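Local atomic coordinates of glutamine cyclotransferase (Xanthomonas campestris, PDB entry 3MBR), a protein that probably catalyses the cyclisation of N-terminal glutamine in peptides and proteins to pyroglutamate, and binds a calcium ion. Residues A[7-12]-A[229-234]; A[191-196]-A[223-228]. The protein carries 1 engineered substitution. All coordinates share one frame; numbering follows the deposited sequence.

Interaction 1 (A[7-12]-A[229-234]); sequences QGYRVV and YEIRLT
Arg10 and Arg232 grip each other through their backbones: Arg10 N donates to Arg232 O and Arg232 N to Arg10 O, both at 2.9 Å. Further along, Val12 N reaches Glu230 O at 2.8 Å, while in the other direction Thr234 N gives Gly8 O a nearly straight bond of 2.8 Å (177°). Gln7 adds a side-chain bond. Its CG stands anti to the backbone N (chi1 174°) and the chain runs on extended; Gln7 NE2 at its end is 3.0 Å from Thr234 O, which lies in the amide plane, and the donor itself stands above the carbonyl plane of Thr234. A water that also accepts from Gly8 N donates to the same oxygen, giving Thr234 O two partners. Strand 9-16, whose first residues are those here, thus joins the C-terminal strand as the outermost strand of an antiparallel blade, the "Velcro" closure of a beta-propeller. Beside the backbone ladder, Arg232 bends at chi2 and chi3, and its NH1 forms a salt bridge of 2.9 Å with Glu230 OE1, which sits in the guanidinium plane; Glu230 OE2 is taken by Tyr15 OH. Val12 CG2 rests over the centre of one guanidinium face, 3.6 Å from Arg232 CZ. Arg10 runs alongside, pointing the same way with its guanidinium turned almost perpendicular, and the Glu230 carboxylate may ease the repulsion of the two charges. The opposite face of the sheet is apolar: Tyr9 CB meets Leu233 CD2, Tyr9 CD1 meets Ile231 CG2 obliquely, and Val11 CG1 meets the Tyr229 ring edge at CD2 (3.9 Å).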
ATOM      1  N   GLN A   7     -10.394  15.116   6.695  1.00 28.97           N
ATOM      2  CA  GLN A   7      -9.213  15.925   6.656  1.00 29.66           C
ATOM      3  C   GLN A   7      -8.986  16.348   5.215  1.00 28.78           C
ATOM      4  O   GLN A   7      -9.020  15.549   4.291  1.00 30.42           O
ATOM      5  CB  GLN A   7      -8.022  15.150   7.228  1.00 29.90           C
ATOM      6  CG  GLN A   7      -6.676  15.839   7.123  1.00 29.54           C
ATOM      7  CD  GLN A   7      -5.638  15.122   7.865  1.00 28.92           C
ATOM      8  OE1 GLN A   7      -5.721  13.858   7.979  1.00 33.59           O
ATOM      9  NE2 GLN A   7      -4.616  15.819   8.321  1.00 32.43           N
ATOM     10  N   GLY A   8      -8.675  17.629   5.007  1.00 28.64           N
ATOM     11  CA  GLY A   8      -8.355  18.092   3.677  1.00 28.71           C
ATOM     12  C   GLY A   8      -6.979  17.741   3.147  1.00 26.15           C
ATOM     13  O   GLY A   8      -6.129  17.300   3.867  1.00 27.73           O
ATOM     14  N   TYR A   9      -6.765  18.040   1.902  1.00 25.69           N
ATOM     15  CA  TYR A   9      -5.457  17.831   1.307  1.00 25.09           C
ATOM     16  C   TYR A   9      -5.306  18.742   0.137  1.00 26.88           C
ATOM     17  O   TYR A   9      -6.321  19.295  -0.349  1.00 29.74           O
ATOM     18  CB  TYR A   9      -5.270  16.352   0.848  1.00 24.20           C
ATOM     19  CG  TYR A   9      -6.094  16.008  -0.372  1.00 25.77           C
ATOM     20  CD1 TYR A   9      -5.540  16.036  -1.644  1.00 27.42           C
ATOM     21  CD2 TYR A   9      -7.483  15.768  -0.237  1.00 25.98           C
ATOM     22  CE1 TYR A   9      -6.314  15.784  -2.805  1.00 27.29           C
ATOM     23  CE2 TYR A   9      -8.284  15.481  -1.353  1.00 28.72           C
ATOM     24  CZ  TYR A   9      -7.720  15.522  -2.647  1.00 28.97           C
ATOM     25  OH  TYR A   9      -8.512  15.280  -3.728  1.00 35.27           O
ATOM     26  N   ARG A  10      -4.059  18.889  -0.308  1.00 26.19           N
ATOM     27  CA  ARG A  10      -3.789  19.540  -1.561  1.00 27.61           C
ATOM     28  C   ARG A  10      -2.854  18.728  -2.406  1.00 24.76           C
ATOM     29  O   ARG A  10      -2.021  18.035  -1.887  1.00 24.12           O
ATOM     30  CB  ARG A  10      -3.271  20.940  -1.408  1.00 32.60           C
ATOM     31  CG  ARG A  10      -2.009  21.133  -0.852  1.00 33.38           C
ATOM     32  CD  ARG A  10      -1.633  22.706  -0.827  1.00 40.21           C
ATOM     33  NE  ARG A  10      -0.350  22.736  -0.159  1.00 41.10           N
ATOM     34  CZ  ARG A  10       0.851  22.653  -0.750  1.00 43.63           C
ATOM     35  NH1 ARG A  10       0.973  22.642  -2.085  1.00 43.46           N
ATOM     36  NH2 ARG A  10       1.961  22.572   0.027  1.00 40.68           N
ATOM     37  N   VAL A  11      -3.024  18.824  -3.713  1.00 24.26           N
ATOM     38  CA  VAL A  11      -2.116  18.194  -4.664  1.00 23.69           C
ATOM     39  C   VAL A  11      -0.914  19.118  -4.793  1.00 24.49           C
ATOM     40  O   VAL A  11      -1.046  20.275  -5.232  1.00 27.91           O
ATOM     41  CB  VAL A  11      -2.772  17.920  -6.010  1.00 23.73           C
ATOM     42  CG1 VAL A  11      -1.816  17.431  -7.024  1.00 24.42           C
ATOM     43  CG2 VAL A  11      -3.954  16.923  -5.864  1.00 25.33           C
ATOM     44  N   VAL A  12       0.251  18.623  -4.415  1.00 22.59           N
ATOM     45  CA  VAL A  12       1.501  19.344  -4.578  1.00 24.23           C
ATOM     46  C   VAL A  12       1.963  19.253  -6.052  1.00 24.21           C
ATOM     47  O   VAL A  12       2.370  20.266  -6.669  1.00 25.95           O
ATOM     48  CB  VAL A  12       2.610  18.748  -3.620  1.00 24.37           C
ATOM     49  CG1 VAL A  12       3.976  19.374  -3.846  1.00 26.80           C
ATOM     50  CG2 VAL A  12       2.201  18.765  -2.171  1.00 28.41           C
ATOM     51  N   TYR A 229       0.301  11.112  -7.681  1.00 16.67           N
ATOM     52  CA  TYR A 229       0.155  12.454  -7.041  1.00 17.22           C
ATOM     53  C   TYR A 229       0.927  12.545  -5.764  1.00 16.40           C
ATOM     54  O   TYR A 229       0.875  11.653  -4.935  1.00 17.88           O
ATOM     55  CB  TYR A 229      -1.289  12.711  -6.666  1.00 18.07           C
ATOM     56  CG  TYR A 229      -2.210  12.724  -7.868  1.00 20.39           C
ATOM     57  CD1 TYR A 229      -2.843  11.541  -8.292  1.00 23.33           C
ATOM     58  CD2 TYR A 229      -2.472  13.877  -8.551  1.00 22.86           C
ATOM     59  CE1 TYR A 229      -3.687  11.532  -9.371  1.00 25.30           C
ATOM     60  CE2 TYR A 229      -3.351  13.874  -9.631  1.00 27.00           C
ATOM     61  CZ  TYR A 229      -3.906  12.680 -10.079  1.00 24.91           C
ATOM     62  OH  TYR A 229      -4.795  12.698 -11.121  1.00 33.67           O
ATOM     63  N   GLU A 230       1.667  13.635  -5.585  1.00 17.16           N
ATOM     64  CA  GLU A 230       2.197  13.994  -4.253  1.00 17.49           C
ATOM     65  C   GLU A 230       1.130  14.877  -3.636  1.00 17.56           C
ATOM     66  O   GLU A 230       0.726  15.868  -4.227  1.00 18.70           O
ATOM     67  CB  GLU A 230       3.527  14.789  -4.419  1.00 19.01           C
ATOM     68  CG  GLU A 230       4.123  15.213  -3.089  1.00 20.53           C
ATOM     69  CD  GLU A 230       5.438  15.948  -3.256  1.00 22.30           C
ATOM     70  OE1 GLU A 230       5.856  16.565  -2.264  1.00 24.84           O
ATOM     71  OE2 GLU A 230       6.036  15.885  -4.355  1.00 21.94           O
ATOM     72  N   ILE A 231       0.706  14.524  -2.436  1.00 17.25           N
ATOM     73  CA  ILE A 231      -0.359  15.268  -1.732  1.00 18.75           C
ATOM     74  C   ILE A 231       0.140  15.686  -0.324  1.00 20.15           C
ATOM     75  O   ILE A 231       0.933  14.980   0.281  1.00 21.34           O
ATOM     76  CB  ILE A 231      -1.623  14.441  -1.642  1.00 18.92           C
ATOM     77  CG1 ILE A 231      -1.445  13.212  -0.810  1.00 19.26           C
ATOM     78  CG2 ILE A 231      -2.224  14.086  -3.017  1.00 20.40           C
ATOM     79  CD1 ILE A 231      -2.795  12.505  -0.517  1.00 22.30           C
ATOM     80  N   ARG A 232      -0.333  16.851   0.105  1.00 21.50           N
ATOM     81  CA  ARG A 232       0.008  17.311   1.433  1.00 23.81           C
ATOM     82  C   ARG A 232      -1.298  17.363   2.262  1.00 24.26           C
ATOM     83  O   ARG A 232      -2.260  17.983   1.817  1.00 26.96           O
ATOM     84  CB  ARG A 232       0.682  18.693   1.339  1.00 27.41           C
ATOM     85  CG  ARG A 232       1.389  19.149   2.687  1.00 33.66           C
ATOM     86  CD  ARG A 232       2.848  18.614   2.617  1.00 42.06           C
ATOM     87  NE  ARG A 232       3.691  19.319   1.630  1.00 40.74           N
ATOM     88  CZ  ARG A 232       4.453  18.806   0.597  1.00 35.52           C
ATOM     89  NH1 ARG A 232       4.622  17.408   0.210  1.00 28.95           N
ATOM     90  NH2 ARG A 232       5.086  19.836  -0.047  1.00 35.50           N
ATOM     91  N   LEU A 233      -1.376  16.679   3.398  1.00 24.66           N
ATOM     92  CA  LEU A 233      -2.583  16.683   4.230  1.00 27.00           C
ATOM     93  C   LEU A 233      -2.712  18.004   4.988  1.00 28.39           C
ATOM     94  O   LEU A 233      -1.697  18.559   5.466  1.00 30.56           O
ATOM     95  CB  LEU A 233      -2.547  15.572   5.250  1.00 26.46           C
ATOM     96  CG  LEU A 233      -2.393  14.152   4.602  1.00 27.17           C
ATOM     97  CD1 LEU A 233      -2.593  13.092   5.675  1.00 30.75           C
ATOM     98  CD2 LEU A 233      -3.427  13.945   3.438  1.00 25.76           C
ATOM     99  N   THR A 234      -3.928  18.549   5.070  1.00 28.80           N
ATOM    100  CA  THR A 234      -4.153  19.799   5.827  1.00 28.99           C
ATOM    101  C   THR A 234      -4.336  19.470   7.287  1.00 31.21           C
ATOM    102  O   THR A 234      -5.130  18.643   7.595  1.00 30.99           O
ATOM    103  CB  THR A 234      -5.453  20.428   5.286  1.00 30.49           C
ATOM    104  OG1 THR A 234      -5.251  20.655   3.886  1.00 32.89           O
ATOM    105  CG2 THR A 234      -5.843  21.760   6.030  1.00 33.78           C
TER
HETATM  106  O   HOH W   1      -7.988  19.179   7.456  1.00 22.15           O

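Interaction 2 (A[191-196]-A[223-228]); sequences LVPDAD and KRWPML
Trp225 turns one face of its indole to Pro193 and Leu191, with Val192 meeting it obliquely. From CB, a chi1 of -76° sets CG beside the backbone N, anti to the carbonyl carbon. Pro193 lies over one face of the five-membered ring. Trp225 CG and CD1 both meet Pro193 CG, and CD1 is the nearer at 3.6 Å. Trp225 NE1 comes closest, 3.2 Å from Pro193 CD, while its N-H is spent on the backbone oxygen of Asp204. Pro193 CD, 3.4 Å from Trp225 CE2, stands 3.5 Å from the centroid of the five-membered ring and 22° off its normal, a CH-pi contact over the face. These residues belong to two connections of the beta-propeller: 191-196 lies in the long loop between strand 182-187 of one blade and strand 206-212 of the next, whereas 223-226 links strands 217-222 and 227-233 within that next blade. Along the six-membered ring, Trp225 CZ2 meets Val192 CG2 at 4.0 Å. At the far end, Leu191 O lies 3.7 Å from Trp225 CH2, over the same face as the proline and displaced toward the rim, and Leu191 CB touches Trp225 CH2 and CZ3. Met227 O lies in the indole plane, at its edge. Beyond the ring, Pro193 CG reaches Pro226 CD at 4.4 Å, and on the backbone Trp225 O accepts a bond from His17 ND1, which ties the connection to the chain just past strand 9-16.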
ATOM      1  N   LEU A 191      -9.290  12.374  -7.309  1.00 31.48           N
ATOM      2  CA  LEU A 191      -8.153  11.817  -8.027  1.00 32.60           C
ATOM      3  C   LEU A 191      -8.452  10.511  -8.714  1.00 32.91           C
ATOM      4  O   LEU A 191      -7.632  10.029  -9.494  1.00 35.52           O
ATOM      5  CB  LEU A 191      -7.039  11.550  -6.999  1.00 29.34           C
ATOM      6  CG  LEU A 191      -6.590  12.769  -6.127  1.00 32.13           C
ATOM      7  CD1 LEU A 191      -5.382  12.400  -5.302  1.00 30.75           C
ATOM      8  CD2 LEU A 191      -6.285  14.023  -6.951  1.00 38.92           C
ATOM      9  N   VAL A 192      -9.532   9.864  -8.359  1.00 36.14           N
ATOM     10  CA  VAL A 192      -9.864   8.553  -8.893  1.00 37.86           C
ATOM     11  C   VAL A 192     -10.340   8.804 -10.369  1.00 41.07           C
ATOM     12  O   VAL A 192     -11.175   9.735 -10.641  1.00 39.94           O
ATOM     13  CB  VAL A 192     -10.809   7.768  -7.914  1.00 39.95           C
ATOM     14  CG1 VAL A 192     -11.182   6.336  -8.470  1.00 40.90           C
ATOM     15  CG2 VAL A 192     -10.157   7.608  -6.552  1.00 36.20           C
ATOM     16  N   PRO A 193      -9.737   8.094 -11.348  1.00 42.45           N
ATOM     17  CA  PRO A 193     -10.010   8.396 -12.772  1.00 47.43           C
ATOM     18  C   PRO A 193     -11.464   8.364 -13.112  1.00 53.37           C
ATOM     19  O   PRO A 193     -11.918   9.193 -13.938  1.00 54.24           O
ATOM     20  CB  PRO A 193      -9.305   7.265 -13.507  1.00 45.78           C
ATOM     21  CG  PRO A 193      -8.098   7.053 -12.678  1.00 40.41           C
ATOM     22  CD  PRO A 193      -8.564   7.189 -11.231  1.00 40.72           C
ATOM     23  N   ASP A 194     -12.213   7.441 -12.521  1.00 57.36           N
ATOM     24  CA  ASP A 194     -13.660   7.607 -12.671  1.00 62.49           C
ATOM     25  C   ASP A 194     -14.506   6.960 -11.598  1.00 63.93           C
ATOM     26  O   ASP A 194     -15.006   5.845 -11.748  1.00 64.37           O
ATOM     27  CB  ASP A 194     -14.143   7.361 -14.116  1.00 64.55           C
ATOM     28  CG  ASP A 194     -14.666   5.967 -14.355  1.00 66.64           C
ATOM     29  OD1 ASP A 194     -14.049   4.957 -13.898  1.00 67.12           O
ATOM     30  OD2 ASP A 194     -15.694   5.905 -15.048  1.00 68.21           O
ATOM     31  N   ALA A 195     -14.667   7.718 -10.517  1.00 65.77           N
ATOM     32  CA  ALA A 195     -15.462   7.343  -9.361  1.00 67.08           C
ATOM     33  C   ALA A 195     -16.948   7.152  -9.751  1.00 68.91           C
ATOM     34  O   ALA A 195     -17.674   6.358  -9.145  1.00 69.94           O
ATOM     35  CB  ALA A 195     -15.286   8.417  -8.268  1.00 67.44           C
ATOM     36  N   ASP A 196     -17.374   7.843 -10.802  1.00 69.72           N
ATOM     37  CA  ASP A 196     -18.760   7.766 -11.298  1.00 70.56           C
ATOM     38  C   ASP A 196     -19.289   6.399 -11.832  1.00 69.02           C
ATOM     39  O   ASP A 196     -20.507   6.164 -11.822  1.00 71.30           O
ATOM     40  CB  ASP A 196     -19.037   8.903 -12.312  1.00 72.79           C
ATOM     41  CG  ASP A 196     -18.014   8.964 -13.445  1.00 74.82           C
ATOM     42  OD1 ASP A 196     -16.839   8.541 -13.261  1.00 74.92           O
ATOM     43  OD2 ASP A 196     -18.400   9.464 -14.530  1.00 79.12           O
ATOM     44  N   LYS A 223      -4.493   1.581  -9.990  1.00 16.67           N
ATOM     45  CA  LYS A 223      -4.414   0.678 -11.121  1.00 16.54           C
ATOM     46  C   LYS A 223      -4.681   1.415 -12.394  1.00 16.22           C
ATOM     47  O   LYS A 223      -5.730   2.022 -12.593  1.00 17.87           O
ATOM     48  CB  LYS A 223      -5.441  -0.460 -10.988  1.00 17.53           C
ATOM     49  CG  LYS A 223      -5.158  -1.324  -9.729  1.00 19.57           C
ATOM     50  CD  LYS A 223      -6.052  -2.600  -9.791  1.00 20.61           C
ATOM     51  CE  LYS A 223      -5.850  -3.443  -8.564  1.00 26.24           C
ATOM     52  NZ  LYS A 223      -4.608  -4.049  -8.444  1.00 29.99           N
ATOM     53  N   ARG A 224      -3.678   1.421 -13.332  1.00 17.28           N
ATOM     54  CA  ARG A 224      -3.835   2.039 -14.648  1.00 18.83           C
ATOM     55  C   ARG A 224      -4.008   3.579 -14.578  1.00 17.67           C
ATOM     56  O   ARG A 224      -4.360   4.221 -15.571  1.00 19.15           O
ATOM     57  CB  ARG A 224      -4.973   1.437 -15.484  1.00 23.38           C
ATOM     58  CG  ARG A 224      -4.699  -0.083 -15.637  1.00 26.25           C
ATOM     59  CD  ARG A 224      -5.294  -0.648 -16.815  1.00 35.49           C
ATOM     60  NE  ARG A 224      -6.691  -0.734 -16.655  1.00 37.53           N
ATOM     61  CZ  ARG A 224      -7.494  -0.859 -17.728  1.00 39.49           C
ATOM     62  NH1 ARG A 224      -6.973  -0.905 -19.028  1.00 39.59           N
ATOM     63  NH2 ARG A 224      -8.822  -0.951 -17.575  1.00 47.69           N
ATOM     64  N   TRP A 225      -3.698   4.158 -13.413  1.00 17.73           N
ATOM     65  CA  TRP A 225      -3.814   5.637 -13.332  1.00 17.05           C
ATOM     66  C   TRP A 225      -2.766   6.278 -14.267  1.00 17.11           C
ATOM     67  O   TRP A 225      -1.626   5.817 -14.349  1.00 18.45           O
ATOM     68  CB  TRP A 225      -3.568   6.158 -11.943  1.00 17.25           C
ATOM     69  CG  TRP A 225      -4.719   5.933 -11.001  1.00 15.92           C
ATOM     70  CD1 TRP A 225      -5.686   4.960 -11.042  1.00 18.66           C
ATOM     71  CD2 TRP A 225      -4.945   6.672  -9.796  1.00 16.88           C
ATOM     72  NE1 TRP A 225      -6.507   5.069  -9.929  1.00 18.07           N
ATOM     73  CE2 TRP A 225      -6.077   6.109  -9.165  1.00 16.19           C
ATOM     74  CE3 TRP A 225      -4.278   7.729  -9.172  1.00 16.65           C
ATOM     75  CZ2 TRP A 225      -6.568   6.571  -7.903  1.00 18.53           C
ATOM     76  CZ3 TRP A 225      -4.758   8.217  -7.938  1.00 17.44           C
ATOM     77  CH2 TRP A 225      -5.865   7.657  -7.325  1.00 19.04           C
ATOM     78  N   PRO A 226      -3.113   7.416 -14.897  1.00 16.87           N
ATOM     79  CA  PRO A 226      -2.151   8.087 -15.797  1.00 17.76           C
ATOM     80  C   PRO A 226      -1.165   8.934 -15.000  1.00 18.02           C
ATOM     81  O   PRO A 226      -0.135   9.365 -15.570  1.00 20.04           O
ATOM     82  CB  PRO A 226      -3.023   8.983 -16.689  1.00 19.36           C
ATOM     83  CG  PRO A 226      -4.199   9.290 -15.781  1.00 20.42           C
ATOM     84  CD  PRO A 226      -4.449   8.006 -15.001  1.00 19.69           C
ATOM     85  N   MET A 227      -1.408   9.140 -13.712  1.00 18.27           N
ATOM     86  CA  MET A 227      -0.588   9.989 -12.872  1.00 18.55           C
ATOM     87  C   MET A 227      -0.436   9.391 -11.494  1.00 17.27           C
ATOM     88  O   MET A 227      -1.208   8.559 -11.048  1.00 17.36           O
ATOM     89  CB  MET A 227      -1.234  11.378 -12.695  1.00 20.64           C
ATOM     90  CG  MET A 227      -1.298  12.187 -14.033  1.00 28.45           C
ATOM     91  SD  MET A 227      -1.947  13.804 -13.911  1.00 38.46           S
ATOM     92  CE  MET A 227      -3.708  13.438 -14.175  1.00 42.40           C
ATOM     93  N   LEU A 228       0.624   9.842 -10.876  1.00 18.20           N
ATOM     94  CA  LEU A 228       0.927   9.609  -9.479  1.00 17.04           C
ATOM     95  C   LEU A 228       0.924  10.988  -8.827  1.00 15.78           C
ATOM     96  O   LEU A 228       1.522  11.922  -9.391  1.00 18.66           O
ATOM     97  CB  LEU A 228       2.254   8.817  -9.331  1.00 18.45           C
ATOM     98  CG  LEU A 228       2.828   8.642  -7.910  1.00 19.61           C
ATOM     99  CD1 LEU A 228       3.439   7.338  -7.760  1.00 21.81           C
ATOM    100  CD2 LEU A 228       3.744   9.804  -7.608  1.00 21.48           C
TER

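In the fold
The two contacts share strand 227-233 of one blade, which interaction 2 meets from the interblade loop; their centres are about 16 Å apart. Interaction 1 pairs that strand with 9-16 and closes a loop spanning nearly the whole chain; interaction 2 is nested inside that loop, where the strand begins. Leu191 joins them: its methyls pack on Val11, Tyr229 and Ile231, with Val11 CG2 and Leu191 CD2 3.9 Å apart, so the interblade loop lies against the apolar face of the closing pair. Both contacts stand away from the calcium ion, about 12 Å from the Ile231 side chain and about 13 Å from that of Trp225. Together they join the chain's two ends and seat the preceding blade's exit loop on the last blade.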